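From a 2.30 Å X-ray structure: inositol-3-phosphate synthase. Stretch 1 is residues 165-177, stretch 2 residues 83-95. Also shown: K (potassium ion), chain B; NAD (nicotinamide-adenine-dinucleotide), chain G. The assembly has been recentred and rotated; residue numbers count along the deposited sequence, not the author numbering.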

ATOM      1  N   ASN A 165     -22.687  10.427  31.077  1.00 18.04           N
ATOM      2  CA  ASN A 165     -23.904   9.844  30.497  1.00 21.95           C
ATOM      3  C   ASN A 165     -23.632   9.495  29.038  1.00 25.06           C
ATOM      4  O   ASN A 165     -22.755  10.082  28.414  1.00 24.23           O
ATOM      5  CB  ASN A 165     -25.081  10.837  30.574  1.00 22.12           C
ATOM      6  CG  ASN A 165     -24.835  12.081  29.751  1.00 24.21           C
ATOM      7  OD1 ASN A 165     -24.919  12.052  28.506  1.00 24.03           O
ATOM      8  ND2 ASN A 165     -24.477  13.170  30.425  1.00 24.93           N
ATOM      9  N   LEU A 166     -24.437   8.594  28.490  1.00 25.95           N
ATOM     10  CA  LEU A 166     -24.200   8.014  27.185  1.00 26.60           C
ATOM     11  C   LEU A 166     -24.244   8.997  26.029  1.00 28.78           C
ATOM     12  O   LEU A 166     -23.851   8.652  24.908  1.00 27.97           O
ATOM     13  CB  LEU A 166     -25.146   6.823  26.949  1.00 23.58           C
ATOM     14  CG  LEU A 166     -24.865   5.581  27.804  1.00 27.64           C
ATOM     15  CD1 LEU A 166     -25.129   4.310  27.048  1.00 16.67           C
ATOM     16  CD2 LEU A 166     -23.432   5.546  28.303  1.00 29.61           C
ATOM     17  N   TYR A 167     -24.716  10.218  26.293  1.00 32.42           N
ATOM     18  CA  TYR A 167     -24.638  11.285  25.299  1.00 32.10           C
ATOM     19  C   TYR A 167     -23.241  11.901  25.298  1.00 32.83           C
ATOM     20  O   TYR A 167     -22.619  11.996  24.244  1.00 34.58           O
ATOM     21  CB  TYR A 167     -25.758  12.321  25.491  1.00 33.01           C
ATOM     22  CG  TYR A 167     -25.608  13.598  24.680  1.00 31.13           C
ATOM     23  CD1 TYR A 167     -25.700  13.590  23.289  1.00 37.85           C
ATOM     24  CD2 TYR A 167     -25.350  14.807  25.315  1.00 28.30           C
ATOM     25  CE1 TYR A 167     -25.551  14.775  22.561  1.00 40.49           C
ATOM     26  CE2 TYR A 167     -25.199  15.981  24.610  1.00 30.52           C
ATOM     27  CZ  TYR A 167     -25.296  15.968  23.236  1.00 40.05           C
ATOM     28  OH  TYR A 167     -25.137  17.159  22.555  1.00 37.49           O
ATOM     29  N   GLU A 168     -22.723  12.264  26.472  1.00 31.43           N
ATOM     30  CA  GLU A 168     -21.348  12.775  26.587  1.00 28.15           C
ATOM     31  C   GLU A 168     -20.374  11.708  26.158  1.00 29.27           C
ATOM     32  O   GLU A 168     -19.263  11.987  25.634  1.00 31.54           O
ATOM     33  CB  GLU A 168     -21.019  13.104  28.029  1.00 30.36           C
ATOM     34  CG  GLU A 168     -21.841  14.187  28.706  1.00 19.36           C
ATOM     35  CD  GLU A 168     -21.472  14.335  30.190  1.00 30.59           C
ATOM     36  OE1 GLU A 168     -21.567  13.341  30.954  1.00 34.76           O
ATOM     37  OE2 GLU A 168     -21.072  15.445  30.597  1.00 32.02           O
ATOM     38  N   ALA A 169     -20.775  10.472  26.432  1.00 26.19           N
ATOM     39  CA  ALA A 169     -20.047   9.297  26.029  1.00 24.71           C
ATOM     40  C   ALA A 169     -19.901   9.152  24.487  1.00 23.69           C
ATOM     41  O   ALA A 169     -18.931   8.596  24.013  1.00 27.67           O
ATOM     42  CB  ALA A 169     -20.739   8.085  26.619  1.00 23.71           C
ATOM     43  N   MET A 170     -20.904   9.588  23.731  1.00 22.05           N
ATOM     44  CA  MET A 170     -20.875   9.580  22.273  1.00 21.28           C
ATOM     45  C   MET A 170     -19.944  10.648  21.696  1.00 24.05           C
ATOM     46  O   MET A 170     -19.232  10.411  20.679  1.00 24.62           O
ATOM     47  CB  MET A 170     -22.242   9.861  21.735  1.00 23.71           C
ATOM     48  CG  MET A 170     -23.222   8.749  21.833  1.00 19.21           C
ATOM     49  SD  MET A 170     -24.614   9.328  20.865  1.00 25.81           S
ATOM     50  CE  MET A 170     -25.167   7.707  20.470  1.00 32.51           C
ATOM     51  N   GLY A 171     -19.971  11.819  22.328  1.00 21.09           N
ATOM     52  CA  GLY A 171     -19.110  12.924  21.970  1.00 22.23           C
ATOM     53  C   GLY A 171     -17.667  12.550  22.221  1.00 26.47           C
ATOM     54  O   GLY A 171     -16.768  12.910  21.438  1.00 30.18           O
ATOM     55  N   ARG A 172     -17.451  11.821  23.313  1.00 25.45           N
ATOM     56  CA  ARG A 172     -16.139  11.301  23.677  1.00 23.23           C
ATOM     57  C   ARG A 172     -15.675  10.381  22.580  1.00 21.93           C
ATOM     58  O   ARG A 172     -14.567  10.510  22.132  1.00 23.27           O
ATOM     59  CB  ARG A 172     -16.241  10.518  24.989  1.00 22.55           C
ATOM     60  CG  ARG A 172     -14.961  10.282  25.739  1.00 30.19           C
ATOM     61  CD  ARG A 172     -15.148   9.961  27.241  1.00 31.61           C
ATOM     62  NE  ARG A 172     -16.266   9.040  27.529  1.00 40.57           N
ATOM     63  CZ  ARG A 172     -16.697   8.708  28.764  1.00 39.04           C
ATOM     64  NH1 ARG A 172     -16.084   9.210  29.835  1.00 39.21           N
ATOM     65  NH2 ARG A 172     -17.734   7.867  28.930  1.00 19.46           N
ATOM     66  N   ALA A 173     -16.537   9.462  22.145  1.00 22.62           N
ATOM     67  CA  ALA A 173     -16.112   8.341  21.307  1.00 23.01           C
ATOM     68  C   ALA A 173     -15.813   8.772  19.871  1.00 25.40           C
ATOM     69  O   ALA A 173     -14.852   8.274  19.246  1.00 24.65           O
ATOM     70  CB  ALA A 173     -17.167   7.266  21.336  1.00 22.62           C
ATOM     71  N   LYS A 174     -16.615   9.713  19.348  1.00 23.47           N
ATOM     72  CA  LYS A 174     -16.389  10.291  17.997  1.00 23.14           C
ATOM     73  C   LYS A 174     -16.692   9.274  16.898  1.00 19.12           C
ATOM     74  O   LYS A 174     -16.018   9.260  15.871  1.00 21.67           O
ATOM     75  CB  LYS A 174     -14.938  10.808  17.825  1.00 20.31           C
ATOM     76  CG  LYS A 174     -14.518  11.871  18.839  1.00 27.61           C
ATOM     77  CD  LYS A 174     -13.247  12.564  18.434  1.00 31.59           C
ATOM     78  CE  LYS A 174     -11.991  11.966  19.058  1.00 40.24           C
ATOM     79  NZ  LYS A 174     -11.859  12.352  20.493  1.00 53.57           N
ATOM     80  N   VAL A 175     -17.678   8.418  17.129  1.00 12.47           N
ATOM     81  CA  VAL A 175     -18.103   7.409  16.158  1.00 12.73           C
ATOM     82  C   VAL A 175     -19.270   7.867  15.262  1.00 17.74           C
ATOM     83  O   VAL A 175     -19.178   7.834  14.022  1.00 20.47           O
ATOM     84  CB  VAL A 175     -18.469   6.085  16.898  1.00 13.36           C
ATOM     85  CG1 VAL A 175     -18.746   4.966  15.921  1.00 19.75           C
ATOM     86  CG2 VAL A 175     -17.319   5.679  17.824  1.00 12.61           C
ATOM     87  N   PHE A 176     -20.378   8.283  15.874  1.00 15.91           N
ATOM     88  CA  PHE A 176     -21.520   8.743  15.111  1.00 14.94           C
ATOM     89  C   PHE A 176     -21.246  10.169  14.652  1.00 17.30           C
ATOM     90  O   PHE A 176     -20.651  10.970  15.374  1.00 18.66           O
ATOM     91  CB  PHE A 176     -22.775   8.764  15.988  1.00 15.35           C
ATOM     92  CG  PHE A 176     -23.157   7.415  16.547  1.00  5.44           C
ATOM     93  CD1 PHE A 176     -23.582   6.393  15.726  1.00 20.54           C
ATOM     94  CD2 PHE A 176     -23.129   7.194  17.900  1.00  8.15           C
ATOM     95  CE1 PHE A 176     -23.948   5.142  16.257  1.00 25.16           C
ATOM     96  CE2 PHE A 176     -23.510   5.966  18.445  1.00 18.11           C
ATOM     97  CZ  PHE A 176     -23.917   4.934  17.604  1.00 26.35           C
ATOM     98  N   GLU A 177     -21.725  10.493  13.459  1.00 17.28           N
ATOM     99  CA  GLU A 177     -21.640  11.842  12.904  1.00 14.31           C
ATOM    100  C   GLU A 177     -22.463  12.790  13.826  1.00 13.91           C
ATOM    101  O   GLU A 177     -23.354  12.286  14.489  1.00 14.33           O
ATOM    102  CB  GLU A 177     -22.257  11.798  11.516  1.00 13.82           C
ATOM    103  CG  GLU A 177     -21.456  11.089  10.459  1.00 23.91           C
ATOM    104  CD  GLU A 177     -20.024  11.578  10.382  1.00 25.36           C
ATOM    105  OE1 GLU A 177     -19.777  12.793  10.227  1.00 27.03           O
ATOM    106  OE2 GLU A 177     -19.153  10.727  10.503  1.00 22.42           O
TER
HETATM  107  K     K B 526     -13.375   0.713  19.763  1.00 33.13           K
HETATM  108  PA  NAD G 601     -12.936   2.481  25.568  1.00 25.23           P
HETATM  109  O1A NAD G 601     -11.902   3.110  26.373  1.00 15.07           O
HETATM  110  O2A NAD G 601     -13.583   3.514  24.742  1.00 18.41           O
HETATM  111  O5B NAD G 601     -13.923   1.739  26.564  1.00 28.60           O
HETATM  112  C5B NAD G 601     -13.492   1.367  27.838  1.00 24.71           C
HETATM  113  C4B NAD G 601     -14.516   1.882  28.833  1.00 16.86           C
HETATM  114  O4B NAD G 601     -14.512   1.028  29.954  1.00 27.42           O
HETATM  115  C3B NAD G 601     -14.185   3.258  29.336  1.00 19.58           C
HETATM  116  O3B NAD G 601     -15.448   3.881  29.505  1.00 17.06           O
HETATM  117  C2B NAD G 601     -13.627   3.070  30.719  1.00 17.79           C
HETATM  118  O2B NAD G 601     -14.242   4.093  31.500  1.00 24.24           O
HETATM  119  C1B NAD G 601     -14.241   1.735  31.129  1.00 17.26           C
HETATM  120  N9A NAD G 601     -13.576   0.900  32.162  1.00 16.04           N
HETATM  121  C8A NAD G 601     -12.253   0.683  32.402  1.00 29.17           C
HETATM  122  N7A NAD G 601     -12.145  -0.140  33.469  1.00 22.19           N
HETATM  123  C5A NAD G 601     -13.363  -0.466  33.939  1.00 27.77           C
HETATM  124  C6A NAD G 601     -13.823  -1.236  35.022  1.00 32.19           C
HETATM  125  N6A NAD G 601     -13.008  -1.826  35.913  1.00 28.02           N
HETATM  126  N1A NAD G 601     -15.174  -1.333  35.233  1.00 14.67           N
HETATM  127  C2A NAD G 601     -16.055  -0.671  34.428  1.00 25.60           C
HETATM  128  N3A NAD G 601     -15.587   0.101  33.415  1.00 14.80           N
HETATM  129  C4A NAD G 601     -14.268   0.209  33.145  1.00 27.36           C
HETATM  130  O3  NAD G 601     -12.351   1.269  24.665  1.00 18.80           O
HETATM  131  PN  NAD G 601     -13.284   0.551  23.593  1.00 17.82           P
HETATM  132  O1N NAD G 601     -14.689   0.737  24.043  1.00 34.71           O
HETATM  133  O2N NAD G 601     -12.885   1.036  22.270  1.00 16.31           O
HETATM  134  O5D NAD G 601     -13.024  -1.040  23.773  1.00 21.97           O
HETATM  135  C5D NAD G 601     -13.027  -1.639  25.058  1.00 24.86           C
HETATM  136  C4D NAD G 601     -12.271  -2.978  25.134  1.00 24.67           C
HETATM  137  O4D NAD G 601     -12.638  -3.812  24.063  1.00 27.08           O
HETATM  138  C3D NAD G 601     -10.745  -2.842  25.078  1.00 23.94           C
HETATM  139  O3D NAD G 601     -10.182  -3.746  25.988  1.00 29.51           O
HETATM  140  C2D NAD G 601     -10.397  -3.391  23.718  1.00 31.80           C
HETATM  141  O2D NAD G 601      -9.130  -4.024  23.623  1.00 36.09           O
HETATM  142  C1D NAD G 601     -11.479  -4.420  23.536  1.00 28.92           C
HETATM  143  N1N NAD G 601     -11.497  -4.719  22.109  1.00 25.40           N
HETATM  144  C2N NAD G 601     -11.807  -3.743  21.215  1.00 13.40           C
HETATM  145  C3N NAD G 601     -11.789  -4.044  19.871  1.00 19.34           C
HETATM  146  C7N NAD G 601     -12.490  -3.086  18.984  1.00 25.56           C
HETATM  147  O7N NAD G 601     -12.989  -1.925  19.623  1.00 31.73           O
HETATM  148  N7N NAD G 601     -12.636  -3.359  17.682  1.00 25.15           N
HETATM  149  C4N NAD G 601     -11.476  -5.340  19.419  1.00 16.31           C
HETATM  150  C5N NAD G 601     -11.147  -6.309  20.341  1.00 15.55           C
HETATM  151  C6N NAD G 601     -11.151  -5.986  21.706  1.00 18.21           C
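Stretch 2, residues 83-95: GLGGNNGSTAVGS

Stretch 2 opens with a type I beta turn from Gly83 to Gly86 and then runs as a helix from Asn87 through Ser95 and beyond. This helix crosses the stretch 1 helix that ends at Ala173 at -120°, with the axes 9.1 Å apart at closest approach. Gly83 has positive phi and packs on NAD, its CA 3.2 Å from NAD O4B. Leu84 meets Leu166 through its CG, 4.3 Å from Leu166 CD1. Gly85 lies over Ala169, their CA atoms 5.7 Å apart. Gly85 O accepts a hydrogen bond from Arg172 NH2 at 2.9 Å, and water 1 ties the same O to Ala169 O and Arg172 NE. Gly86 is the N-cap. The helix start faces the cofactor: Asn87 N donates to NAD O2A at 2.8 Å and Asn88 N to NAD O1N at 3.0 Å. Asn87 OD1 also reaches Ala173 CB at 3.4 Å. Asn88 OD1 binds potassium at 2.9 Å. Ser90 points toward stretch 1, its CB 3.9 Å from Ala169 CB; its OG turns back to Gly86 O at 2.7 Å. Thr91 OG1 lies 3.7 Å from Val175 CG2. Val93 CG2 packs on Leu166 CD1 at 3.8 Å. Gly94 CA sits 3.9 Å from Met170 CE and 4.0 Å from Phe176 CZ, where a CB would clash. Ser95 OG meets the Phe176 ring edge, 3.4 Å from Phe176 CZ.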

ATOM      1  N   GLY A  83     -17.847  -1.452  31.119  1.00 24.39           N
ATOM      2  CA  GLY A  83     -17.363  -0.437  30.197  1.00 22.48           C
ATOM      3  C   GLY A  83     -18.533   0.084  29.366  1.00 22.95           C
ATOM      4  O   GLY A  83     -18.396   0.315  28.184  1.00 25.80           O
ATOM      5  N   LEU A  84     -19.695   0.266  29.976  1.00 23.13           N
ATOM      6  CA  LEU A  84     -20.908   0.705  29.247  1.00 18.86           C
ATOM      7  C   LEU A  84     -20.733   2.058  28.598  1.00 21.71           C
ATOM      8  O   LEU A  84     -21.367   2.339  27.576  1.00 24.30           O
ATOM      9  CB  LEU A  84     -22.135   0.746  30.162  1.00 16.30           C
ATOM     10  CG  LEU A  84     -23.463   1.304  29.606  1.00 13.64           C
ATOM     11  CD1 LEU A  84     -24.085   0.359  28.563  1.00 13.02           C
ATOM     12  CD2 LEU A  84     -24.509   1.587  30.702  1.00 16.67           C
ATOM     13  N   GLY A  85     -19.870   2.895  29.174  1.00 22.02           N
ATOM     14  CA  GLY A  85     -19.675   4.261  28.686  1.00 20.74           C
ATOM     15  C   GLY A  85     -18.548   4.431  27.705  1.00 21.57           C
ATOM     16  O   GLY A  85     -18.229   5.553  27.329  1.00 22.86           O
ATOM     17  N   GLY A  86     -17.946   3.324  27.271  1.00 25.26           N
ATOM     18  CA  GLY A  86     -16.787   3.377  26.336  1.00 24.80           C
ATOM     19  C   GLY A  86     -17.190   3.628  24.899  1.00 26.11           C
ATOM     20  O   GLY A  86     -18.361   3.944  24.627  1.00 25.54           O
ATOM     21  N   ASN A  87     -16.228   3.514  23.975  1.00 24.27           N
ATOM     22  CA  ASN A  87     -16.547   3.613  22.553  1.00 21.71           C
ATOM     23  C   ASN A  87     -17.510   2.518  22.126  1.00 22.01           C
ATOM     24  O   ASN A  87     -18.560   2.821  21.575  1.00 19.92           O
ATOM     25  CB  ASN A  87     -15.297   3.595  21.647  1.00 19.02           C
ATOM     26  CG  ASN A  87     -14.529   4.885  21.678  1.00 20.58           C
ATOM     27  OD1 ASN A  87     -14.541   5.615  22.678  1.00 26.96           O
ATOM     28  ND2 ASN A  87     -13.829   5.176  20.592  1.00 18.43           N
ATOM     29  N   ASN A  88     -17.137   1.247  22.346  1.00 21.46           N
ATOM     30  CA  ASN A  88     -18.016   0.115  21.979  1.00 20.00           C
ATOM     31  C   ASN A  88     -19.354   0.198  22.711  1.00 21.38           C
ATOM     32  O   ASN A  88     -20.413   0.158  22.102  1.00 22.29           O
ATOM     33  CB  ASN A  88     -17.323  -1.233  22.221  1.00 16.90           C
ATOM     34  CG  ASN A  88     -16.044  -1.380  21.375  1.00 25.07           C
ATOM     35  OD1 ASN A  88     -15.893  -0.665  20.398  1.00 12.60           O
ATOM     36  ND2 ASN A  88     -15.131  -2.295  21.747  1.00 22.01           N
ATOM     37  N   GLY A  89     -19.303   0.338  24.028  1.00 23.27           N
ATOM     38  CA  GLY A  89     -20.516   0.377  24.820  1.00 18.40           C
ATOM     39  C   GLY A  89     -21.483   1.427  24.305  1.00 22.97           C
ATOM     40  O   GLY A  89     -22.629   1.099  24.013  1.00 26.94           O
ATOM     41  N   SER A  90     -21.066   2.692  24.210  1.00 21.27           N
ATOM     42  CA  SER A  90     -22.034   3.767  23.921  1.00 22.25           C
ATOM     43  C   SER A  90     -22.544   3.612  22.483  1.00 25.69           C
ATOM     44  O   SER A  90     -23.668   3.973  22.151  1.00 25.59           O
ATOM     45  CB  SER A  90     -21.400   5.139  24.117  1.00 20.94           C
ATOM     46  OG  SER A  90     -20.280   5.297  23.251  1.00 24.69           O
ATOM     47  N   THR A  91     -21.709   3.040  21.628  1.00 25.27           N
ATOM     48  CA  THR A  91     -22.100   2.796  20.249  1.00 24.77           C
ATOM     49  C   THR A  91     -23.085   1.646  20.124  1.00 26.67           C
ATOM     50  O   THR A  91     -24.044   1.752  19.367  1.00 29.63           O
ATOM     51  CB  THR A  91     -20.848   2.538  19.384  1.00 23.85           C
ATOM     52  OG1 THR A  91     -20.095   3.750  19.303  1.00 24.00           O
ATOM     53  CG2 THR A  91     -21.242   2.250  17.943  1.00 10.72           C
ATOM     54  N   ALA A  92     -22.806   0.544  20.824  1.00 23.87           N
ATOM     55  CA  ALA A  92     -23.694  -0.589  20.916  1.00 23.51           C
ATOM     56  C   ALA A  92     -25.084  -0.122  21.306  1.00 24.37           C
ATOM     57  O   ALA A  92     -26.058  -0.484  20.664  1.00 24.18           O
ATOM     58  CB  ALA A  92     -23.164  -1.589  21.929  1.00 21.47           C
ATOM     59  N   VAL A  93     -25.161   0.724  22.334  1.00 25.14           N
ATOM     60  CA  VAL A  93     -26.450   1.238  22.827  1.00 24.41           C
ATOM     61  C   VAL A  93     -27.046   2.194  21.790  1.00 23.42           C
ATOM     62  O   VAL A  93     -28.194   2.052  21.397  1.00 22.99           O
ATOM     63  CB  VAL A  93     -26.313   1.947  24.220  1.00 24.65           C
ATOM     64  CG1 VAL A  93     -27.667   2.413  24.765  1.00 22.42           C
ATOM     65  CG2 VAL A  93     -25.664   1.056  25.224  1.00 22.27           C
ATOM     66  N   GLY A  94     -26.246   3.151  21.335  1.00 23.57           N
ATOM     67  CA  GLY A  94     -26.692   4.138  20.361  1.00 24.01           C
ATOM     68  C   GLY A  94     -27.350   3.539  19.138  1.00 25.57           C
ATOM     69  O   GLY A  94     -28.451   3.945  18.750  1.00 26.60           O
ATOM     70  N   SER A  95     -26.671   2.568  18.530  1.00 25.34           N
ATOM     71  CA  SER A  95     -27.130   1.924  17.307  1.00 25.26           C
ATOM     72  C   SER A  95     -28.410   1.107  17.443  1.00 26.51           C
ATOM     73  O   SER A  95     -29.176   1.007  16.465  1.00 29.91           O
ATOM     74  CB  SER A  95     -26.030   1.051  16.711  1.00 23.63           C
ATOM     75  OG  SER A  95     -24.840   1.794  16.518  1.00 33.53           O
TER
HETATM   76  O   HOH W   1     -16.940   6.994  25.108  1.00 19.95           O
HETATM   77  O   HOH W   2     -10.700   0.441  19.531  1.00 36.12           O